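Local coordinates for uncharacterized protein (Novosphingobium aromaticivorans, PDB 3M7A), which is of unknown function but belongs to the DUF192 (COG1430) family and is probably exported, perhaps as a lipoprotein, at residues A[36-42]-A[60-66]; A[82-86]-A[98-104]; A[91-97]-A[111-117]. One frame throughout, in Å; residues are numbered along the deposited sequence.

Contact 1. Residues A[36-42]-A[60-66]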
loop_
_atom_site.group_PDB
_atom_site.type_symbol
_atom_site.label_atom_id
_atom_site.label_comp_id
_atom_site.label_asym_id
_atom_site.label_seq_id
_atom_site.Cartn_x
_atom_site.Cartn_y
_atom_site.Cartn_z
ATOM N N PHE A 36 8.219 2.692 -2.815
ATOM C CA PHE A 36 7.734 1.335 -3.043
ATOM C C PHE A 36 7.363 1.169 -4.506
ATOM O O PHE A 36 6.528 1.913 -4.997
ATOM C CB PHE A 36 6.544 1.027 -2.140
ATOM C CG PHE A 36 6.844 1.236 -0.695
ATOM C CD1 PHE A 36 7.476 0.254 0.042
ATOM C CD2 PHE A 36 6.549 2.437 -0.059
ATOM C CE1 PHE A 36 7.781 0.437 1.385
ATOM C CE2 PHE A 36 6.863 2.649 1.276
ATOM C CZ PHE A 36 7.463 1.645 2.006
ATOM N N ARG A 37 7.907 0.156 -5.168
ATOM C CA ARG A 37 7.448 -0.225 -6.496
ATOM C C ARG A 37 6.167 -1.044 -6.305
ATOM O O ARG A 37 6.227 -2.164 -5.797
ATOM C CB ARG A 37 8.499 -1.071 -7.220
ATOM C CG ARG A 37 9.841 -0.449 -7.449
ATOM C CD ARG A 37 9.802 0.623 -8.427
ATOM N NE ARG A 37 9.334 0.197 -9.751
ATOM C CZ ARG A 37 9.219 1.009 -10.798
ATOM N NH1 ARG A 37 9.514 2.316 -10.675
ATOM N NH2 ARG A 37 8.754 0.530 -11.961
ATOM N N SER A 38 5.039 -0.467 -6.690
ATOM C CA SER A 38 3.744 -0.979 -6.278
ATOM C C SER A 38 2.873 -1.416 -7.443
ATOM O O SER A 38 2.643 -0.664 -8.366
ATOM C CB SER A 38 3.029 0.115 -5.477
ATOM O OG SER A 38 3.789 0.497 -4.357
ATOM N N GLU A 39 2.360 -2.631 -7.359
ATOM C CA GLU A 39 1.302 -3.064 -8.272
ATOM C C GLU A 39 0.081 -2.173 -8.076
ATOM O O GLU A 39 -0.302 -1.918 -6.922
ATOM C CB GLU A 39 0.919 -4.498 -7.953
ATOM C CG GLU A 39 1.935 -5.524 -8.455
ATOM C CD GLU A 39 1.628 -6.882 -7.866
ATOM O OE1 GLU A 39 0.808 -7.598 -8.478
ATOM O OE2 GLU A 39 2.123 -7.208 -6.748
ATOM N N LEU A 40 -0.580 -1.793 -9.167
ATOM C CA LEU A 40 -1.711 -0.884 -9.121
ATOM C C LEU A 40 -2.999 -1.677 -9.300
ATOM O O LEU A 40 -3.263 -2.229 -10.378
ATOM C CB LEU A 40 -1.550 0.174 -10.219
ATOM C CG LEU A 40 -2.444 1.409 -10.166
ATOM C CD1 LEU A 40 -2.017 2.390 -11.269
ATOM C CD2 LEU A 40 -3.915 1.041 -10.305
ATOM N N ALA A 41 -3.776 -1.735 -8.231
ATOM C CA ALA A 41 -5.091 -2.376 -8.260
ATOM C C ALA A 41 -6.122 -1.271 -8.342
ATOM O O ALA A 41 -6.197 -0.410 -7.462
ATOM C CB ALA A 41 -5.300 -3.189 -6.986
ATOM N N ARG A 42 -6.917 -1.299 -9.406
ATOM C CA ARG A 42 -7.903 -0.246 -9.628
ATOM C C ARG A 42 -9.356 -0.703 -9.601
ATOM O O ARG A 42 -10.193 -0.086 -8.948
ATOM C CB ARG A 42 -7.662 0.461 -10.946
ATOM C CG ARG A 42 -8.274 1.799 -10.925
ATOM C CD ARG A 42 -8.021 2.599 -12.103
ATOM N NE ARG A 42 -6.682 3.165 -12.295
ATOM C CZ ARG A 42 -6.243 4.356 -11.868
ATOM N NH1 ARG A 42 -6.955 5.121 -11.045
ATOM N NH2 ARG A 42 -5.077 4.786 -12.295
ATOM N N GLU A 60 10.929 -3.282 -0.737
ATOM C CA GLU A 60 10.961 -2.278 -1.784
ATOM C C GLU A 60 9.693 -2.255 -2.631
ATOM O O GLU A 60 9.601 -1.477 -3.582
ATOM C CB GLU A 60 12.199 -2.548 -2.684
ATOM C CG GLU A 60 12.103 -3.682 -3.745
ATOM C CD GLU A 60 12.295 -5.104 -3.211
ATOM O OE1 GLU A 60 12.539 -5.312 -2.020
ATOM O OE2 GLU A 60 12.229 -6.036 -4.047
ATOM N N GLU A 61 8.789 -3.194 -2.358
ATOM C CA GLU A 61 7.577 -3.419 -3.147
ATOM C C GLU A 61 6.325 -3.152 -2.317
ATOM O O GLU A 61 6.365 -3.077 -1.102
ATOM C CB GLU A 61 7.560 -4.868 -3.671
ATOM C CG GLU A 61 8.738 -5.212 -4.561
ATOM C CD GLU A 61 8.706 -6.643 -5.043
ATOM O OE1 GLU A 61 8.351 -7.553 -4.261
ATOM O OE2 GLU A 61 9.035 -6.867 -6.222
ATOM N N GLY A 62 5.201 -3.027 -3.004
ATOM C CA GLY A 62 3.925 -2.900 -2.352
ATOM C C GLY A 62 2.804 -3.146 -3.336
ATOM O O GLY A 62 3.028 -3.551 -4.471
HETATM N N MSE A 63 1.585 -2.892 -2.879
HETATM C CA MSE A 63 0.433 -2.823 -3.774
HETATM C C MSE A 63 -0.321 -1.544 -3.415
HETATM O O MSE A 63 -0.592 -1.297 -2.236
HETATM C CB MSE A 63 -0.488 -4.029 -3.661
HETATM C CG MSE A 63 -1.680 -3.992 -4.622
HETATM SE SE MSE A 63 -2.707 -5.594 -4.717
HETATM C CE MSE A 63 -1.558 -6.590 -5.937
ATOM N N ILE A 64 -0.643 -0.751 -4.430
ATOM C CA ILE A 64 -1.393 0.487 -4.273
ATOM C C ILE A 64 -2.791 0.272 -4.881
ATOM O O ILE A 64 -2.924 -0.197 -6.014
ATOM C CB ILE A 64 -0.624 1.705 -4.895
ATOM C CG1 ILE A 64 -1.352 3.038 -4.641
ATOM C CG2 ILE A 64 -0.366 1.537 -6.375
ATOM C CD1 ILE A 64 -1.193 3.576 -3.258
ATOM N N PHE A 65 -3.807 0.615 -4.106
ATOM C CA PHE A 65 -5.204 0.461 -4.432
ATOM C C PHE A 65 -5.747 1.869 -4.647
ATOM O O PHE A 65 -5.742 2.667 -3.719
ATOM C CB PHE A 65 -5.955 -0.200 -3.277
ATOM C CG PHE A 65 -5.474 -1.598 -2.883
ATOM C CD1 PHE A 65 -4.248 -1.790 -2.293
ATOM C CD2 PHE A 65 -6.308 -2.696 -3.036
ATOM C CE1 PHE A 65 -3.852 -3.057 -1.920
ATOM C CE2 PHE A 65 -5.910 -3.963 -2.654
ATOM C CZ PHE A 65 -4.683 -4.146 -2.087
ATOM N N LEU A 66 -6.160 2.209 -5.869
ATOM C CA LEU A 66 -6.578 3.573 -6.219
ATOM C C LEU A 66 -8.080 3.564 -6.392
ATOM O O LEU A 66 -8.625 2.765 -7.165
ATOM C CB LEU A 66 -5.896 4.085 -7.480
ATOM C CG LEU A 66 -4.400 4.298 -7.380
ATOM C CD1 LEU A 66 -3.891 4.896 -8.717
ATOM C CD2 LEU A 66 -4.004 5.155 -6.147
HETATM O O HOH W 1 4.138 -5.925 -5.643
HETATM O O HOH W 2 -9.443 4.247 -9.368
#

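Contact 2. Residues A[82-86]-A[98-104]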
loop_
_atom_site.group_PDB
_atom_site.type_symbol
_atom_site.label_atom_id
_atom_site.label_comp_id
_atom_site.label_asym_id
_atom_site.label_seq_id
_atom_site.Cartn_x
_atom_site.Cartn_y
_atom_site.Cartn_z
ATOM N N ILE A 82 1.025 -13.684 3.792
ATOM C CA ILE A 82 2.081 -12.889 4.381
ATOM C C ILE A 82 1.478 -11.755 5.198
ATOM O O ILE A 82 0.418 -11.222 4.843
ATOM C CB ILE A 82 3.053 -12.341 3.308
ATOM C CG1 ILE A 82 2.356 -11.423 2.298
ATOM C CG2 ILE A 82 3.751 -13.495 2.588
ATOM C CD1 ILE A 82 3.311 -10.678 1.358
ATOM N N PRO A 83 2.111 -11.398 6.331
ATOM C CA PRO A 83 1.596 -10.294 7.125
ATOM C C PRO A 83 1.821 -8.969 6.383
ATOM O O PRO A 83 2.802 -8.831 5.634
ATOM C CB PRO A 83 2.396 -10.378 8.432
ATOM C CG PRO A 83 3.640 -11.031 8.065
ATOM C CD PRO A 83 3.303 -12.003 6.953
ATOM N N LEU A 84 0.922 -8.029 6.589
ATOM C CA LEU A 84 0.963 -6.753 5.867
ATOM C C LEU A 84 0.661 -5.605 6.803
ATOM O O LEU A 84 -0.081 -5.747 7.775
ATOM C CB LEU A 84 -0.092 -6.737 4.758
ATOM C CG LEU A 84 0.115 -7.728 3.631
ATOM C CD1 LEU A 84 -1.135 -7.762 2.704
ATOM C CD2 LEU A 84 1.382 -7.438 2.843
ATOM N N ASP A 85 1.217 -4.435 6.477
ATOM C CA ASP A 85 0.759 -3.171 7.006
ATOM C C ASP A 85 -0.110 -2.518 5.922
ATOM O O ASP A 85 0.273 -2.435 4.750
ATOM C CB ASP A 85 1.925 -2.239 7.339
ATOM C CG ASP A 85 2.719 -2.661 8.560
ATOM O OD1 ASP A 85 2.354 -3.648 9.236
ATOM O OD2 ASP A 85 3.723 -1.965 8.859
ATOM N N ILE A 86 -1.300 -2.088 6.335
ATOM C CA ILE A 86 -2.288 -1.518 5.424
ATOM C C ILE A 86 -2.422 -0.025 5.743
ATOM O O ILE A 86 -2.918 0.359 6.795
ATOM C CB ILE A 86 -3.636 -2.250 5.496
ATOM C CG1 ILE A 86 -3.436 -3.778 5.347
ATOM C CG2 ILE A 86 -4.590 -1.755 4.403
ATOM C CD1 ILE A 86 -4.745 -4.595 5.291
ATOM N N ILE A 98 -3.220 3.383 9.908
ATOM C CA ILE A 98 -2.495 2.211 9.468
ATOM C C ILE A 98 -3.049 1.008 10.236
ATOM O O ILE A 98 -3.145 1.065 11.466
ATOM C CB ILE A 98 -0.979 2.366 9.744
ATOM C CG1 ILE A 98 -0.403 3.629 9.047
ATOM C CG2 ILE A 98 -0.228 1.085 9.308
ATOM C CD1 ILE A 98 1.033 3.924 9.404
ATOM N N ALA A 99 -3.392 -0.059 9.525
ATOM C CA ALA A 99 -3.672 -1.354 10.151
ATOM C C ALA A 99 -2.350 -2.110 10.132
ATOM O O ALA A 99 -1.981 -2.672 9.102
ATOM C CB ALA A 99 -4.768 -2.127 9.441
ATOM N N ALA A 100 -1.589 -1.984 11.225
ATOM C CA ALA A 100 -0.256 -2.556 11.310
ATOM C C ALA A 100 -0.345 -4.042 11.627
ATOM O O ALA A 100 -1.198 -4.470 12.419
ATOM C CB ALA A 100 0.603 -1.843 12.349
ATOM N N ASN A 101 0.549 -4.809 11.030
ATOM C CA ASN A 101 0.647 -6.230 11.351
ATOM C C ASN A 101 -0.686 -6.963 11.189
ATOM O O ASN A 101 -1.061 -7.806 11.999
ATOM C CB ASN A 101 1.265 -6.439 12.744
ATOM C CG ASN A 101 2.541 -5.698 12.899
ATOM O OD1 ASN A 101 2.668 -4.800 13.766
ATOM N ND2 ASN A 101 3.475 -6.018 12.078
ATOM N N ALA A 102 -1.383 -6.639 10.099
ATOM C CA ALA A 102 -2.529 -7.429 9.701
ATOM C C ALA A 102 -2.078 -8.886 9.598
ATOM O O ALA A 102 -0.985 -9.188 9.153
ATOM C CB ALA A 102 -3.107 -6.905 8.372
ATOM N N VAL A 103 -2.922 -9.796 10.074
ATOM C CA VAL A 103 -2.522 -11.179 10.342
ATOM C C VAL A 103 -2.964 -12.119 9.196
ATOM O O VAL A 103 -4.129 -12.082 8.782
ATOM C CB VAL A 103 -3.179 -11.625 11.678
ATOM C CG1 VAL A 103 -2.948 -13.117 11.975
ATOM C CG2 VAL A 103 -2.714 -10.781 12.822
ATOM N N PRO A 104 -2.047 -12.965 8.678
ATOM C CA PRO A 104 -2.423 -13.917 7.655
ATOM C C PRO A 104 -3.705 -14.670 7.965
ATOM O O PRO A 104 -3.898 -15.126 9.081
ATOM C CB PRO A 104 -1.217 -14.855 7.579
ATOM C CG PRO A 104 -0.071 -13.964 7.949
ATOM C CD PRO A 104 -0.618 -13.081 9.023
#

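Contact 3. Residues A[91-97]-A[111-117]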
loop_
_atom_site.group_PDB
_atom_site.type_symbol
_atom_site.label_atom_id
_atom_site.label_comp_id
_atom_site.label_asym_id
_atom_site.label_seq_id
_atom_site.Cartn_x
_atom_site.Cartn_y
_atom_site.Cartn_z
ATOM N N LEU A 91 -8.228 11.993 1.158
ATOM C CA LEU A 91 -8.472 12.723 -0.071
ATOM C C LEU A 91 -7.436 13.805 -0.355
ATOM O O LEU A 91 -7.352 14.274 -1.477
ATOM C CB LEU A 91 -9.898 13.296 -0.075
ATOM C CG LEU A 91 -10.993 12.332 -0.561
ATOM C CD1 LEU A 91 -11.158 11.115 0.371
ATOM C CD2 LEU A 91 -12.327 13.063 -0.748
ATOM N N ASP A 92 -6.683 14.196 0.674
ATOM C CA ASP A 92 -5.550 15.081 0.563
ATOM C C ASP A 92 -4.220 14.349 0.364
ATOM O O ASP A 92 -3.155 14.955 0.490
ATOM C CB ASP A 92 -5.459 15.963 1.824
ATOM C CG ASP A 92 -5.323 15.149 3.109
ATOM O OD1 ASP A 92 -5.366 13.889 3.041
ATOM O OD2 ASP A 92 -5.225 15.726 4.211
ATOM N N ARG A 93 -4.277 13.060 0.026
ATOM C CA ARG A 93 -3.099 12.214 -0.146
ATOM C C ARG A 93 -2.264 12.067 1.128
ATOM O O ARG A 93 -1.093 11.717 1.056
ATOM C CB ARG A 93 -2.251 12.623 -1.348
ATOM C CG ARG A 93 -2.974 12.468 -2.668
ATOM C CD ARG A 93 -2.010 12.501 -3.814
ATOM N NE ARG A 93 -2.688 12.332 -5.092
ATOM C CZ ARG A 93 -2.134 11.877 -6.218
ATOM N NH1 ARG A 93 -0.824 11.583 -6.298
ATOM N NH2 ARG A 93 -2.915 11.711 -7.279
ATOM N N ARG A 94 -2.883 12.224 2.299
ATOM C CA ARG A 94 -2.172 11.978 3.554
ATOM C C ARG A 94 -2.677 10.689 4.205
ATOM O O ARG A 94 -3.861 10.325 4.116
ATOM C CB ARG A 94 -2.295 13.171 4.508
ATOM C CG ARG A 94 -1.600 14.387 3.991
ATOM C CD ARG A 94 -1.619 15.548 4.986
ATOM N NE ARG A 94 -0.921 16.702 4.406
ATOM C CZ ARG A 94 0.403 16.874 4.367
ATOM N NH1 ARG A 94 1.231 15.967 4.882
ATOM N NH2 ARG A 94 0.910 17.947 3.762
ATOM N N VAL A 95 -1.770 10.018 4.910
ATOM C CA VAL A 95 -2.120 8.809 5.649
ATOM C C VAL A 95 -3.093 9.184 6.765
ATOM O O VAL A 95 -2.826 10.075 7.565
ATOM C CB VAL A 95 -0.856 8.139 6.232
ATOM C CG1 VAL A 95 -1.228 6.923 7.107
ATOM C CG2 VAL A 95 0.158 7.751 5.138
HETATM N N MSE A 96 -4.229 8.492 6.807
HETATM C CA MSE A 96 -5.207 8.644 7.875
HETATM C C MSE A 96 -4.922 7.710 9.049
HETATM O O MSE A 96 -4.993 8.112 10.216
HETATM C CB MSE A 96 -6.618 8.339 7.370
HETATM C CG MSE A 96 -7.113 9.302 6.323
HETATM SE SE MSE A 96 -8.900 8.890 5.700
HETATM C CE MSE A 96 -8.565 7.193 4.872
ATOM N N ASN A 97 -4.641 6.458 8.736
ATOM C CA ASN A 97 -4.490 5.431 9.720
ATOM C C ASN A 97 -3.799 4.235 9.065
ATOM O O ASN A 97 -3.751 4.101 7.824
ATOM C CB ASN A 97 -5.824 5.000 10.362
ATOM C CG ASN A 97 -6.765 4.279 9.415
ATOM O OD1 ASN A 97 -7.212 4.844 8.407
ATOM N ND2 ASN A 97 -7.104 3.042 9.761
ATOM N N PRO A 111 -10.823 -1.441 9.065
ATOM C CA PRO A 111 -11.440 -0.276 8.424
ATOM C C PRO A 111 -10.517 0.918 8.290
ATOM O O PRO A 111 -9.703 1.197 9.173
ATOM C CB PRO A 111 -12.572 0.084 9.383
ATOM C CG PRO A 111 -12.069 -0.390 10.704
ATOM C CD PRO A 111 -11.303 -1.624 10.437
ATOM N N ALA A 112 -10.694 1.654 7.214
ATOM C CA ALA A 112 -10.122 2.981 7.073
ATOM C C ALA A 112 -10.802 3.928 8.051
ATOM O O ALA A 112 -11.948 3.718 8.451
ATOM C CB ALA A 112 -10.319 3.506 5.620
ATOM N N ALA A 113 -10.121 5.041 8.343
ATOM C CA ALA A 113 -10.679 6.063 9.210
ATOM C C ALA A 113 -11.825 6.818 8.566
ATOM O O ALA A 113 -12.562 7.486 9.262
ATOM C CB ALA A 113 -9.584 7.055 9.577
ATOM N N GLY A 114 -11.967 6.740 7.248
ATOM C CA GLY A 114 -12.962 7.510 6.516
ATOM C C GLY A 114 -12.816 7.308 5.027
ATOM O O GLY A 114 -12.097 6.396 4.598
ATOM N N PRO A 115 -13.439 8.185 4.213
ATOM C CA PRO A 115 -13.292 8.131 2.759
ATOM C C PRO A 115 -11.835 7.921 2.366
ATOM O O PRO A 115 -10.949 8.629 2.823
ATOM C CB PRO A 115 -13.865 9.473 2.304
ATOM C CG PRO A 115 -14.921 9.776 3.336
ATOM C CD PRO A 115 -14.363 9.258 4.648
ATOM N N THR A 116 -11.637 6.906 1.545
ATOM C CA THR A 116 -10.308 6.386 1.258
ATOM C C THR A 116 -9.992 6.577 -0.232
ATOM O O THR A 116 -10.614 5.933 -1.094
ATOM C CB THR A 116 -10.246 4.901 1.586
ATOM O OG1 THR A 116 -10.718 4.687 2.919
ATOM C CG2 THR A 116 -8.832 4.357 1.460
ATOM N N LEU A 117 -9.060 7.484 -0.533
ATOM C CA LEU A 117 -8.592 7.727 -1.894
ATOM C C LEU A 117 -7.667 6.609 -2.378
ATOM O O LEU A 117 -7.683 6.255 -3.556
ATOM C CB LEU A 117 -7.893 9.094 -1.932
ATOM C CG LEU A 117 -7.312 9.470 -3.292
ATOM C CD1 LEU A 117 -8.411 9.631 -4.356
ATOM C CD2 LEU A 117 -6.518 10.769 -3.161
#

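Contact 1. Residues A[36-42]-A[60-66]
Apolar side chains meet on both faces of this strand pair. On one face Leu40 CB lies 4.2 Å from Ile64 CG2, and Leu40 CD1 reaches Leu66 CD1 at 4.0 Å; on the other, Ala41 CB sits 4.2 Å from SE of selenomethionine Met63 and 4.1 Å from Phe65 CD2. Phe65 is buried, and its ring also meets Phe75 edge-to-face. The backbones run parallel, their axes 4.1 Å apart at closest and 37° apart in direction, evidence of marked twist. Six hydrogen bonds fix the register, from Arg37 N to Glu60 O (2.8 Å), through Ile64 N to Glu39 O and Ala41 N to Ile64 O (both 2.8 Å), to Leu66 N to Ala41 O (3.1 Å). Gly62 CA lies 4.4 Å from Ser38 CA; a CB on Gly62 would stand about 3.3 Å from Ser38 OG, so a side chain would be crowded. At the polar edge, a water donates to Glu39 OE2 (2.6 Å) and Gly62 O (2.9 Å), while Glu39 OE1 pairs with Arg54 and Ser18. A second water links Arg42 NH1 (3.1 Å) to Leu66 O (2.8 Å), and the Arg42 guanidinium lays one face over Leu66 CD1. Because these parallel strands follow one another in the chain, the connection crosses over, through helix 44-49: the pair forms the two strands of a beta-alpha-beta unit within the mixed sheet.

Contact 2. Residues A[82-86]-A[98-104]
Ile86, Ala102 and Asp85 lose the most surface here, and each accounts for a different part of the geometry. Ile86 makes the regular antiparallel pair: its N donates to Ala99 O (2.9 Å) and its O accepts from Ala99 N (2.8 Å), with Ile86 CB 4.1 Å from Ala99 CB. The same side chain extends to Ala102, CD1 to CB at 4.2 Å, so one isoleucine spans both alanines on a face that Leu110 also touches. Ala102 is paired with Leu84, but both bonds are weak: Leu84 N to Ala102 O is long at 3.4 Å, and Ala102 N to Leu84 O, though 2.8 Å, is bent to 130°. Between these pairs the register slips by one residue, and Asn101 takes positive backbone angles (54°/43°). Asp85 OD1 accepts from Asn101 N at 2.8 Å and 176°; the same carboxylate also binds Gly125 N and Ala127 N, linking the irregular spot to the start of helix 126-130. Farther out, Pro83 CD packs 4.0 Å from Pro104 CG. Between pairs Leu84-Ala102 and Ile86-Ala99, one residue (Asp85) faces two (Ala100 and Asn101): a beta bulge in the antiparallel hairpin of strands 84-89 and 95-102.

Contact 3. Residues A[91-97]-A[111-117]
Here the turn and second strand of the 84-89/95-102 beta hairpin fit against a cornering chain that leaves strand 110-112. The main bump is selenomethionine Met96, whose CB rests 3.9 Å from Ala113 CB while its CE enters a hollow formed by the bend: CE lies 4.2 Å from Ala112 CB, 3.6 Å from Gly114 O, 3.5 Å from Pro115 O and 3.8 Å from Thr116 OG1. The bend is itself braced by a hydrogen bond from Thr116 OG1 to Gly114 O (2.8 Å). At the turn, Leu91 CD1 presses on Pro115 CB (3.7 Å), and Leu117 CD2 packs against Leu91 O and Arg93 CG, 4.0 Å from each. The guanidinium of Arg93 turns to Glu139 and Trp140. Asn97 closes the other end, where its side-chain amide makes two hydrogen bonds: its ND2 donates to Pro111 O at 3.2 Å, and its OD1 accepts from Ala113 N at 2.9 Å.

How the contacts relate
Contact 1 closes before the other two open. Contacts 2 and 3 then interlock along the chain, their segments alternating as 82-86, 91-97, 98-104 and 111-117. The centres form a nearly even triangle, about 15 Å between contacts 1 and 2 and about 16 Å for each other pair. All three reach the same mixed sheet, in which strand 118-123 pairs with both 61-66 and 84-89 and so joins the parallel unit of contact 1 to the hairpin of contact 2. Strand 95-102 serves contacts 2 and 3 in succession; contact 3 then ties it to the separate two-stranded sheet of 72-75 and 110-112. Each contact is local in sequence; the shared sheet gathers them into one fold.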